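Local coordinates for protein ethylbenzene dehydrogenase alpha-subunit (Aromatoleum aromaticum, PDB 2IVF) that forms the molybdenum-bearing subunit of a molybdopterin oxidoreductase and holds two pterin guanine dinucleotide cofactors and an iron-sulfur cluster, at residues Y577-W587 / K941-Y949; D597-L605 / F621-K630. All coordinates share one frame; numbering follows the deposited sequence.

Contact 1: residues Y577-W587 / K941-Y949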
loop_
_atom_site.group_PDB
_atom_site.type_symbol
_atom_site.label_atom_id
_atom_site.label_comp_id
_atom_site.label_asym_id
_atom_site.label_seq_id
_atom_site.Cartn_x
_atom_site.Cartn_y
_atom_site.Cartn_z
ATOM N N TYR A 577 -34.172 -19.301 6.026
ATOM C CA TYR A 577 -33.464 -20.114 5.056
ATOM C C TYR A 577 -32.518 -21.118 5.738
ATOM O O TYR A 577 -32.465 -22.279 5.344
ATOM C CB TYR A 577 -32.674 -19.230 4.096
ATOM C CG TYR A 577 -33.486 -18.646 2.945
ATOM C CD1 TYR A 577 -33.825 -19.427 1.841
ATOM C CD2 TYR A 577 -33.865 -17.310 2.941
ATOM C CE1 TYR A 577 -34.537 -18.878 0.745
ATOM C CE2 TYR A 577 -34.584 -16.751 1.866
ATOM C CZ TYR A 577 -34.925 -17.532 0.765
ATOM O OH TYR A 577 -35.659 -16.971 -0.293
ATOM N N LEU A 578 -31.798 -20.679 6.772
ATOM C CA LEU A 578 -30.941 -21.596 7.551
ATOM C C LEU A 578 -31.709 -22.781 8.125
ATOM O O LEU A 578 -31.288 -23.935 7.991
ATOM C CB LEU A 578 -30.251 -20.834 8.688
ATOM C CG LEU A 578 -29.323 -21.609 9.629
ATOM C CD1 LEU A 578 -28.195 -22.282 8.906
ATOM C CD2 LEU A 578 -28.790 -20.640 10.652
ATOM N N ASP A 579 -32.827 -22.490 8.780
ATOM C CA ASP A 579 -33.652 -23.553 9.336
ATOM C C ASP A 579 -34.088 -24.547 8.281
ATOM O O ASP A 579 -34.131 -25.739 8.546
ATOM C CB ASP A 579 -34.884 -22.981 10.038
ATOM C CG ASP A 579 -34.569 -22.457 11.427
ATOM O OD1 ASP A 579 -33.364 -22.402 11.819
ATOM O OD2 ASP A 579 -35.538 -22.087 12.123
ATOM N N GLU A 580 -34.466 -24.047 7.107
ATOM C CA GLU A 580 -34.908 -24.897 6.009
ATOM C C GLU A 580 -33.737 -25.751 5.519
ATOM O O GLU A 580 -33.866 -26.943 5.270
ATOM C CB GLU A 580 -35.439 -24.031 4.870
ATOM C CG GLU A 580 -36.079 -24.856 3.785
ATOM C CD GLU A 580 -36.309 -24.091 2.508
ATOM O OE1 GLU A 580 -36.393 -22.850 2.542
ATOM O OE2 GLU A 580 -36.419 -24.745 1.459
ATOM N N ALA A 581 -32.588 -25.116 5.403
ATOM C CA ALA A 581 -31.378 -25.787 4.971
ATOM C C ALA A 581 -30.942 -26.877 5.931
ATOM O O ALA A 581 -30.600 -27.975 5.488
ATOM C CB ALA A 581 -30.263 -24.794 4.764
ATOM N N LYS A 582 -30.973 -26.623 7.237
ATOM C CA LYS A 582 -30.633 -27.719 8.177
ATOM C C LYS A 582 -31.680 -28.775 8.293
ATOM O O LYS A 582 -31.354 -29.923 8.580
ATOM C CB LYS A 582 -30.190 -27.256 9.561
ATOM C CG LYS A 582 -31.061 -26.301 10.290
ATOM C CD LYS A 582 -30.142 -25.144 10.833
ATOM C CE LYS A 582 -29.339 -25.536 12.097
ATOM N NZ LYS A 582 -30.214 -25.909 13.220
ATOM N N GLU A 583 -32.929 -28.410 8.063
ATOM C CA GLU A 583 -33.999 -29.402 8.041
ATOM C C GLU A 583 -33.732 -30.393 6.925
ATOM O O GLU A 583 -33.995 -31.569 7.082
ATOM C CB GLU A 583 -35.366 -28.746 7.850
ATOM C CG GLU A 583 -36.482 -29.508 8.479
ATOM C CD GLU A 583 -36.337 -29.611 9.996
ATOM O OE1 GLU A 583 -35.763 -28.676 10.612
ATOM O OE2 GLU A 583 -36.792 -30.628 10.563
ATOM N N LYS A 584 -33.199 -29.906 5.810
ATOM C CA LYS A 584 -32.916 -30.735 4.630
ATOM C C LYS A 584 -31.558 -31.450 4.688
ATOM O O LYS A 584 -31.219 -32.220 3.803
ATOM C CB LYS A 584 -33.069 -29.899 3.342
ATOM C CG LYS A 584 -34.522 -29.483 3.102
ATOM C CD LYS A 584 -34.716 -28.573 1.889
ATOM C CE LYS A 584 -36.207 -28.330 1.693
ATOM N NZ LYS A 584 -36.495 -27.318 0.637
ATOM N N GLY A 585 -30.797 -31.227 5.749
ATOM C CA GLY A 585 -29.547 -31.934 5.937
ATOM C C GLY A 585 -28.436 -31.271 5.165
ATOM O O GLY A 585 -27.353 -31.860 4.971
ATOM N N TRP A 586 -28.674 -30.032 4.738
ATOM C CA TRP A 586 -27.668 -29.321 3.951
ATOM C C TRP A 586 -26.537 -28.769 4.806
ATOM O O TRP A 586 -25.440 -28.526 4.288
ATOM C CB TRP A 586 -28.320 -28.212 3.133
ATOM C CG TRP A 586 -29.191 -28.721 2.080
ATOM C CD1 TRP A 586 -29.268 -30.020 1.611
ATOM C CD2 TRP A 586 -30.167 -27.977 1.353
ATOM N NE1 TRP A 586 -30.233 -30.111 0.643
ATOM C CE2 TRP A 586 -30.795 -28.872 0.462
ATOM C CE3 TRP A 586 -30.583 -26.638 1.376
ATOM C CZ2 TRP A 586 -31.803 -28.465 -0.405
ATOM C CZ3 TRP A 586 -31.572 -26.239 0.520
ATOM C CH2 TRP A 586 -32.176 -27.141 -0.359
ATOM N N TRP A 587 -26.808 -28.532 6.090
ATOM C CA TRP A 587 -25.753 -28.198 7.035
ATOM C C TRP A 587 -25.901 -29.128 8.203
ATOM O O TRP A 587 -27.009 -29.328 8.664
ATOM C CB TRP A 587 -25.837 -26.737 7.484
ATOM C CG TRP A 587 -25.836 -25.815 6.288
ATOM C CD1 TRP A 587 -26.936 -25.302 5.669
ATOM C CD2 TRP A 587 -24.703 -25.381 5.515
ATOM N NE1 TRP A 587 -26.565 -24.554 4.586
ATOM C CE2 TRP A 587 -25.197 -24.561 4.481
ATOM C CE3 TRP A 587 -23.315 -25.555 5.632
ATOM C CZ2 TRP A 587 -24.363 -23.960 3.542
ATOM C CZ3 TRP A 587 -22.491 -24.945 4.713
ATOM C CH2 TRP A 587 -23.014 -24.144 3.684
ATOM N N LYS A 941 -25.628 -13.584 2.212
ATOM C CA LYS A 941 -26.620 -13.861 1.174
ATOM C C LYS A 941 -27.294 -15.190 1.466
ATOM O O LYS A 941 -26.648 -16.225 1.430
ATOM C CB LYS A 941 -26.001 -13.826 -0.249
ATOM C CG LYS A 941 -27.077 -14.052 -1.326
ATOM C CD LYS A 941 -26.707 -13.418 -2.642
ATOM C CE LYS A 941 -27.667 -13.823 -3.750
ATOM N NZ LYS A 941 -27.421 -13.025 -5.000
ATOM N N PRO A 942 -28.587 -15.164 1.819
ATOM C CA PRO A 942 -29.240 -16.393 2.251
ATOM C C PRO A 942 -29.241 -17.537 1.225
ATOM O O PRO A 942 -29.283 -18.697 1.628
ATOM C CB PRO A 942 -30.677 -15.951 2.523
ATOM C CG PRO A 942 -30.591 -14.577 2.818
ATOM C CD PRO A 942 -29.514 -14.032 1.893
ATOM N N LEU A 943 -29.189 -17.203 -0.081
ATOM C CA LEU A 943 -29.228 -18.226 -1.130
ATOM C C LEU A 943 -27.967 -19.084 -1.043
ATOM O O LEU A 943 -27.955 -20.222 -1.495
ATOM C CB LEU A 943 -29.321 -17.599 -2.524
ATOM C CG LEU A 943 -30.634 -16.888 -2.851
ATOM C CD1 LEU A 943 -30.572 -16.434 -4.323
ATOM C CD2 LEU A 943 -31.787 -17.800 -2.570
ATOM N N HIS A 944 -26.935 -18.564 -0.402
ATOM C CA HIS A 944 -25.723 -19.346 -0.196
ATOM C C HIS A 944 -25.753 -20.358 0.934
ATOM O O HIS A 944 -24.755 -21.001 1.184
ATOM C CB HIS A 944 -24.515 -18.442 -0.127
ATOM C CG HIS A 944 -24.342 -17.612 -1.349
ATOM N ND1 HIS A 944 -23.271 -16.753 -1.512
ATOM C CD2 HIS A 944 -25.045 -17.562 -2.506
ATOM C CE1 HIS A 944 -23.387 -16.129 -2.673
ATOM N NE2 HIS A 944 -24.432 -16.630 -3.316
ATOM N N LEU A 945 -26.939 -20.561 1.529
ATOM C CA LEU A 945 -27.210 -21.670 2.420
ATOM C C LEU A 945 -27.714 -22.853 1.605
ATOM O O LEU A 945 -27.877 -23.931 2.132
ATOM C CB LEU A 945 -28.252 -21.252 3.455
ATOM C CG LEU A 945 -27.734 -20.238 4.498
ATOM C CD1 LEU A 945 -28.885 -19.481 5.149
ATOM C CD2 LEU A 945 -26.852 -20.951 5.547
ATOM N N ALA A 946 -27.935 -22.665 0.306
ATOM C CA ALA A 946 -28.570 -23.701 -0.494
ATOM C C ALA A 946 -27.703 -24.935 -0.605
ATOM O O ALA A 946 -26.509 -24.834 -0.719
ATOM C CB ALA A 946 -28.920 -23.185 -1.892
ATOM N N GLY A 947 -28.340 -26.100 -0.605
ATOM C CA GLY A 947 -27.682 -27.340 -0.958
ATOM C C GLY A 947 -28.534 -28.065 -1.988
ATOM O O GLY A 947 -29.344 -27.451 -2.685
ATOM N N GLY A 948 -28.346 -29.372 -2.090
ATOM C CA GLY A 948 -29.134 -30.199 -3.007
ATOM C C GLY A 948 -28.878 -29.830 -4.452
ATOM O O GLY A 948 -29.787 -29.870 -5.278
ATOM N N TYR A 949 -27.644 -29.421 -4.752
ATOM C CA TYR A 949 -27.252 -29.098 -6.109
ATOM C C TYR A 949 -25.743 -29.253 -6.197
ATOM O O TYR A 949 -25.009 -28.769 -5.347
ATOM C CB TYR A 949 -27.604 -27.647 -6.417
ATOM C CG TYR A 949 -28.030 -27.331 -7.815
ATOM C CD1 TYR A 949 -29.187 -27.875 -8.325
ATOM C CD2 TYR A 949 -27.307 -26.426 -8.603
ATOM C CE1 TYR A 949 -29.613 -27.574 -9.565
ATOM C CE2 TYR A 949 -27.736 -26.097 -9.868
ATOM C CZ TYR A 949 -28.896 -26.695 -10.343
ATOM O OH TYR A 949 -29.385 -26.417 -11.557
#

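Contact 2: residues D597-L605 / F621-K630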
loop_
_atom_site.group_PDB
_atom_site.type_symbol
_atom_site.label_atom_id
_atom_site.label_comp_id
_atom_site.label_asym_id
_atom_site.label_seq_id
_atom_site.Cartn_x
_atom_site.Cartn_y
_atom_site.Cartn_z
ATOM N N ASP A 597 -25.541 -25.038 21.763
ATOM C CA ASP A 597 -25.639 -25.203 23.202
ATOM C C ASP A 597 -24.270 -25.239 23.881
ATOM O O ASP A 597 -24.178 -25.456 25.069
ATOM C CB ASP A 597 -26.480 -26.435 23.566
ATOM C CG ASP A 597 -25.993 -27.703 22.893
ATOM O OD1 ASP A 597 -24.948 -27.688 22.193
ATOM O OD2 ASP A 597 -26.671 -28.726 23.073
ATOM N N LYS A 598 -23.195 -25.032 23.135
ATOM C CA LYS A 598 -21.897 -24.844 23.752
ATOM C C LYS A 598 -21.645 -23.328 23.865
ATOM O O LYS A 598 -22.287 -22.519 23.174
ATOM C CB LYS A 598 -20.799 -25.487 22.883
ATOM C CG LYS A 598 -20.974 -26.995 22.651
ATOM C CD LYS A 598 -20.816 -27.791 23.943
ATOM C CE LYS A 598 -20.875 -29.300 23.688
ATOM N NZ LYS A 598 -20.753 -30.059 24.953
ATOM N N THR A 599 -20.692 -22.956 24.710
ATOM C CA THR A 599 -20.281 -21.565 24.869
ATOM C C THR A 599 -18.820 -21.430 24.499
ATOM O O THR A 599 -17.966 -22.082 25.105
ATOM C CB THR A 599 -20.354 -21.135 26.332
ATOM O OG1 THR A 599 -21.555 -21.620 26.908
ATOM C CG2 THR A 599 -20.301 -19.637 26.446
ATOM N N PRO A 600 -18.509 -20.573 23.537
ATOM C CA PRO A 600 -17.090 -20.317 23.316
ATOM C C PRO A 600 -16.455 -19.777 24.602
ATOM O O PRO A 600 -17.072 -18.938 25.271
ATOM C CB PRO A 600 -17.075 -19.241 22.229
ATOM C CG PRO A 600 -18.450 -18.977 21.859
ATOM C CD PRO A 600 -19.386 -19.772 22.670
ATOM N N GLN A 601 -15.276 -20.288 24.968
ATOM C CA GLN A 601 -14.610 -19.870 26.222
ATOM C C GLN A 601 -13.178 -19.410 26.050
ATOM O O GLN A 601 -12.698 -18.601 26.844
ATOM C CB GLN A 601 -14.656 -20.971 27.273
ATOM C CG GLN A 601 -16.084 -21.305 27.685
ATOM C CD GLN A 601 -16.205 -21.747 29.098
ATOM O OE1 GLN A 601 -15.455 -22.610 29.574
ATOM N NE2 GLN A 601 -17.166 -21.170 29.801
ATOM N N VAL A 602 -12.499 -19.959 25.051
ATOM C CA VAL A 602 -11.102 -19.604 24.762
ATOM C C VAL A 602 -10.957 -19.219 23.299
ATOM O O VAL A 602 -11.366 -19.944 22.393
ATOM C CB VAL A 602 -10.147 -20.735 25.156
ATOM C CG1 VAL A 602 -8.687 -20.337 24.888
ATOM C CG2 VAL A 602 -10.340 -21.070 26.596
ATOM N N TYR A 603 -10.349 -18.057 23.076
ATOM C CA TYR A 603 -10.377 -17.436 21.785
ATOM C C TYR A 603 -8.992 -17.025 21.477
ATOM O O TYR A 603 -8.408 -16.278 22.227
ATOM C CB TYR A 603 -11.304 -16.234 21.824
ATOM C CG TYR A 603 -11.448 -15.528 20.524
ATOM C CD1 TYR A 603 -10.540 -14.519 20.151
ATOM C CD2 TYR A 603 -12.492 -15.832 19.656
ATOM C CE1 TYR A 603 -10.694 -13.851 18.968
ATOM C CE2 TYR A 603 -12.655 -15.150 18.480
ATOM C CZ TYR A 603 -11.762 -14.174 18.138
ATOM O OH TYR A 603 -11.917 -13.512 16.948
ATOM N N MET A 604 -8.460 -17.549 20.376
ATOM C CA MET A 604 -7.093 -17.301 19.990
ATOM C C MET A 604 -7.042 -16.343 18.809
ATOM O O MET A 604 -7.656 -16.585 17.774
ATOM C CB MET A 604 -6.432 -18.616 19.607
ATOM C CG MET A 604 -5.059 -18.498 19.077
ATOM S SD MET A 604 -4.356 -20.129 18.991
ATOM C CE MET A 604 -2.850 -19.832 18.078
ATOM N N LEU A 605 -6.307 -15.251 18.995
ATOM C CA LEU A 605 -6.044 -14.262 17.937
ATOM C C LEU A 605 -4.681 -14.562 17.343
ATOM O O LEU A 605 -3.660 -14.520 18.046
ATOM C CB LEU A 605 -6.056 -12.848 18.513
ATOM C CG LEU A 605 -7.376 -12.266 18.999
ATOM C CD1 LEU A 605 -7.124 -11.147 20.011
ATOM C CD2 LEU A 605 -8.137 -11.747 17.784
ATOM N N PHE A 621 -18.588 -7.975 18.977
ATOM C CA PHE A 621 -17.578 -8.696 19.748
ATOM C C PHE A 621 -17.553 -8.256 21.233
ATOM O O PHE A 621 -17.780 -9.104 22.118
ATOM C CB PHE A 621 -16.216 -8.712 19.042
ATOM C CG PHE A 621 -16.053 -9.896 18.103
ATOM C CD1 PHE A 621 -17.036 -10.212 17.166
ATOM C CD2 PHE A 621 -14.946 -10.709 18.161
ATOM C CE1 PHE A 621 -16.882 -11.288 16.295
ATOM C CE2 PHE A 621 -14.821 -11.799 17.309
ATOM C CZ PHE A 621 -15.770 -12.075 16.380
ATOM N N PRO A 622 -17.286 -6.960 21.519
ATOM C CA PRO A 622 -17.315 -6.504 22.932
ATOM C C PRO A 622 -18.650 -6.742 23.585
ATOM O O PRO A 622 -18.699 -7.187 24.732
ATOM C CB PRO A 622 -16.975 -4.997 22.839
ATOM C CG PRO A 622 -16.209 -4.867 21.600
ATOM C CD PRO A 622 -16.877 -5.868 20.626
ATOM N N ASP A 623 -19.742 -6.506 22.872
ATOM C CA ASP A 623 -21.057 -6.561 23.528
ATOM C C ASP A 623 -21.608 -7.958 23.764
ATOM O O ASP A 623 -22.355 -8.173 24.720
ATOM C CB ASP A 623 -22.098 -5.779 22.746
ATOM C CG ASP A 623 -21.966 -4.280 22.929
ATOM O OD1 ASP A 623 -20.968 -3.817 23.531
ATOM O OD2 ASP A 623 -22.877 -3.566 22.442
ATOM N N VAL A 624 -21.266 -8.901 22.886
ATOM C CA VAL A 624 -21.919 -10.212 22.920
ATOM C C VAL A 624 -20.922 -11.337 23.175
ATOM O O VAL A 624 -21.155 -12.144 24.036
ATOM C CB VAL A 624 -22.730 -10.499 21.631
ATOM C CG1 VAL A 624 -23.462 -11.821 21.774
ATOM C CG2 VAL A 624 -23.789 -9.368 21.369
ATOM N N LEU A 625 -19.822 -11.392 22.434
ATOM C CA LEU A 625 -18.867 -12.498 22.585
ATOM C C LEU A 625 -17.920 -12.374 23.780
ATOM O O LEU A 625 -17.811 -13.282 24.617
ATOM C CB LEU A 625 -18.045 -12.651 21.308
ATOM C CG LEU A 625 -16.952 -13.734 21.318
ATOM C CD1 LEU A 625 -17.574 -15.115 21.574
ATOM C CD2 LEU A 625 -16.106 -13.737 20.059
ATOM N N PHE A 626 -17.176 -11.276 23.833
ATOM C CA PHE A 626 -16.176 -11.118 24.880
ATOM C C PHE A 626 -16.672 -11.459 26.280
ATOM O O PHE A 626 -15.954 -12.155 27.004
ATOM C CB PHE A 626 -15.522 -9.732 24.837
ATOM C CG PHE A 626 -14.671 -9.480 23.631
ATOM C CD1 PHE A 626 -14.322 -10.494 22.745
ATOM C CD2 PHE A 626 -14.189 -8.193 23.389
ATOM C CE1 PHE A 626 -13.510 -10.236 21.653
ATOM C CE2 PHE A 626 -13.387 -7.930 22.315
ATOM C CZ PHE A 626 -13.049 -8.928 21.440
ATOM N N PRO A 627 -17.887 -11.000 26.689
ATOM C CA PRO A 627 -18.424 -11.382 27.980
ATOM C C PRO A 627 -18.532 -12.891 28.252
ATOM O O PRO A 627 -18.547 -13.288 29.413
ATOM C CB PRO A 627 -19.808 -10.705 27.995
ATOM C CG PRO A 627 -19.579 -9.497 27.193
ATOM C CD PRO A 627 -18.787 -10.030 26.040
ATOM N N LYS A 628 -18.575 -13.723 27.216
ATOM C CA LYS A 628 -18.688 -15.176 27.424
ATOM C C LYS A 628 -17.305 -15.798 27.528
ATOM O O LYS A 628 -17.148 -16.902 28.000
ATOM C CB LYS A 628 -19.375 -15.826 26.232
ATOM C CG LYS A 628 -20.810 -15.471 26.023
ATOM C CD LYS A 628 -21.194 -15.695 24.532
ATOM C CE LYS A 628 -22.697 -15.545 24.376
ATOM N NZ LYS A 628 -23.272 -16.069 23.123
ATOM N N LEU A 629 -16.306 -15.080 27.040
ATOM C CA LEU A 629 -14.958 -15.627 26.915
ATOM C C LEU A 629 -14.182 -15.509 28.209
ATOM O O LEU A 629 -14.082 -14.410 28.773
ATOM C CB LEU A 629 -14.195 -14.916 25.790
ATOM C CG LEU A 629 -14.700 -15.150 24.364
ATOM C CD1 LEU A 629 -13.890 -14.324 23.431
ATOM C CD2 LEU A 629 -14.584 -16.646 23.987
ATOM N N LYS A 630 -13.635 -16.644 28.655
ATOM C CA LYS A 630 -12.762 -16.719 29.841
ATOM C C LYS A 630 -11.320 -16.308 29.500
ATOM O O LYS A 630 -10.592 -15.791 30.365
ATOM C CB LYS A 630 -12.720 -18.140 30.391
ATOM C CG LYS A 630 -14.037 -18.616 30.981
ATOM C CD LYS A 630 -14.363 -18.002 32.359
ATOM C CE LYS A 630 -13.738 -18.800 33.510
ATOM N NZ LYS A 630 -14.086 -18.309 34.900
#

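Contact 1: residues Y577-W587 / K941-Y949
The carbonyl oxygen of L945 receives the indole N-H of W587, with NE1 2.9 Å from O and an N-H...O angle of 146°. The oxygen lies at the indole edge, 21° out of the ring plane, and the methyl CB of A581 lies against it at 3.7 Å. This bond ties the chain just past helix 574-583 to the end of the short 3-10 turn 942-945. The side chain of L945 packs against the helix: CD1 rests on the backbone N of L578, while CD2 touches both L578 CD1 and, on another side, W587 NE1. Farther along, the Y577 ring leans obliquely on the pyrrolidine of P942, its CD2 3.5 Å from CB.

At the other end W586 is laid across the backbone of G947. Its CG stands anti to the carbonyl carbon (chi1 -68°), turning one indole face to the glycine, whose CA makes a CH-pi contact 3.6 Å from the centroid of the five-membered ring. K584 CB covers the opposite face, and K584 NZ runs on to a salt bridge with E580 OE2. The lack of a side chain at G947 lets the indole come this close. One indole N-H thus satisfies the L945 carbonyl while the other indole lies over G947, so a single polar bond and a ring-backbone contact set the register of an otherwise apolar junction after the Schellman motif at G585.

Contact 2: residues D597-L605 / F621-K630
L629 and Y603 meet most closely among the apolar side chains here, L629 CD1 lying 3.6 Å from Y603 CB, with the other methyl, CD2, against P600. The tyrosine carries CG anti to its own nitrogen (chi1 -178°), which swings the ring out of strand 602-606 over the end of helix 617-625. There L625 splits its two methyls: CD2 touches Y603 CE2 and CD1 reaches P600 CG, both at 4.0 Å. L625 CD2 also lies over a face of the F621 ring. The hydroxyl end of Y603 comes to the edge of that ring, OH standing 3.4 Å from F621 CE2, and the two side chains cross at about a right angle. The buried hydroxyl is satisfied by D189 and Q608, and W549 and L550 of helix 546-553 pack on the same cluster.

Toward solvent the contact thins to single touches. T599 CG2 meets K628 CB at 3.9 Å, and the extended K628 chain carries its amine to the carbonyl of H553. Beyond it, the exposed K630 lays CB near the Q601 carbonyl, but a chain bent at chi2 and chi3 leads its amine away from residues 597-605. At this exposed end lies the one hydrogen bond between the segments, K630 N to Q601 O at 2.8 Å; the donor lies in the carbonyl plane, on a lone pair, although the N-H...O angle is just 132°. It is followed by backbone bonds from Q601 and Y603 to M631, where strand 631-636 runs parallel to strand 602-606. Strand, helix and returning parallel strand make a beta-alpha-beta crossover, with L625 and L629 filling the space between helix end and sheet.

Contact 1 closes a span of more than 350 residues, joining helix 574-583 to the loop between strands 915-917 and 969-975, whereas contact 2 is a local crossover between two neighbouring strands of the mixed sheet. Their centres lie 26 Å apart and their nearest atoms about 10 Å apart, so they do not touch. Helix 546-553 bridges them: Y551 and Y552 lie against L578 of contact 1, W549 against Y603 and L625 of contact 2. The Y603 side chain of contact 2 comes within about 9 Å of a bound pterin guanine dinucleotide (MD1) without touching it. In contact 1, a glycerol, probably from the crystallisation liquor, lies about 3 Å from the W587 side chain.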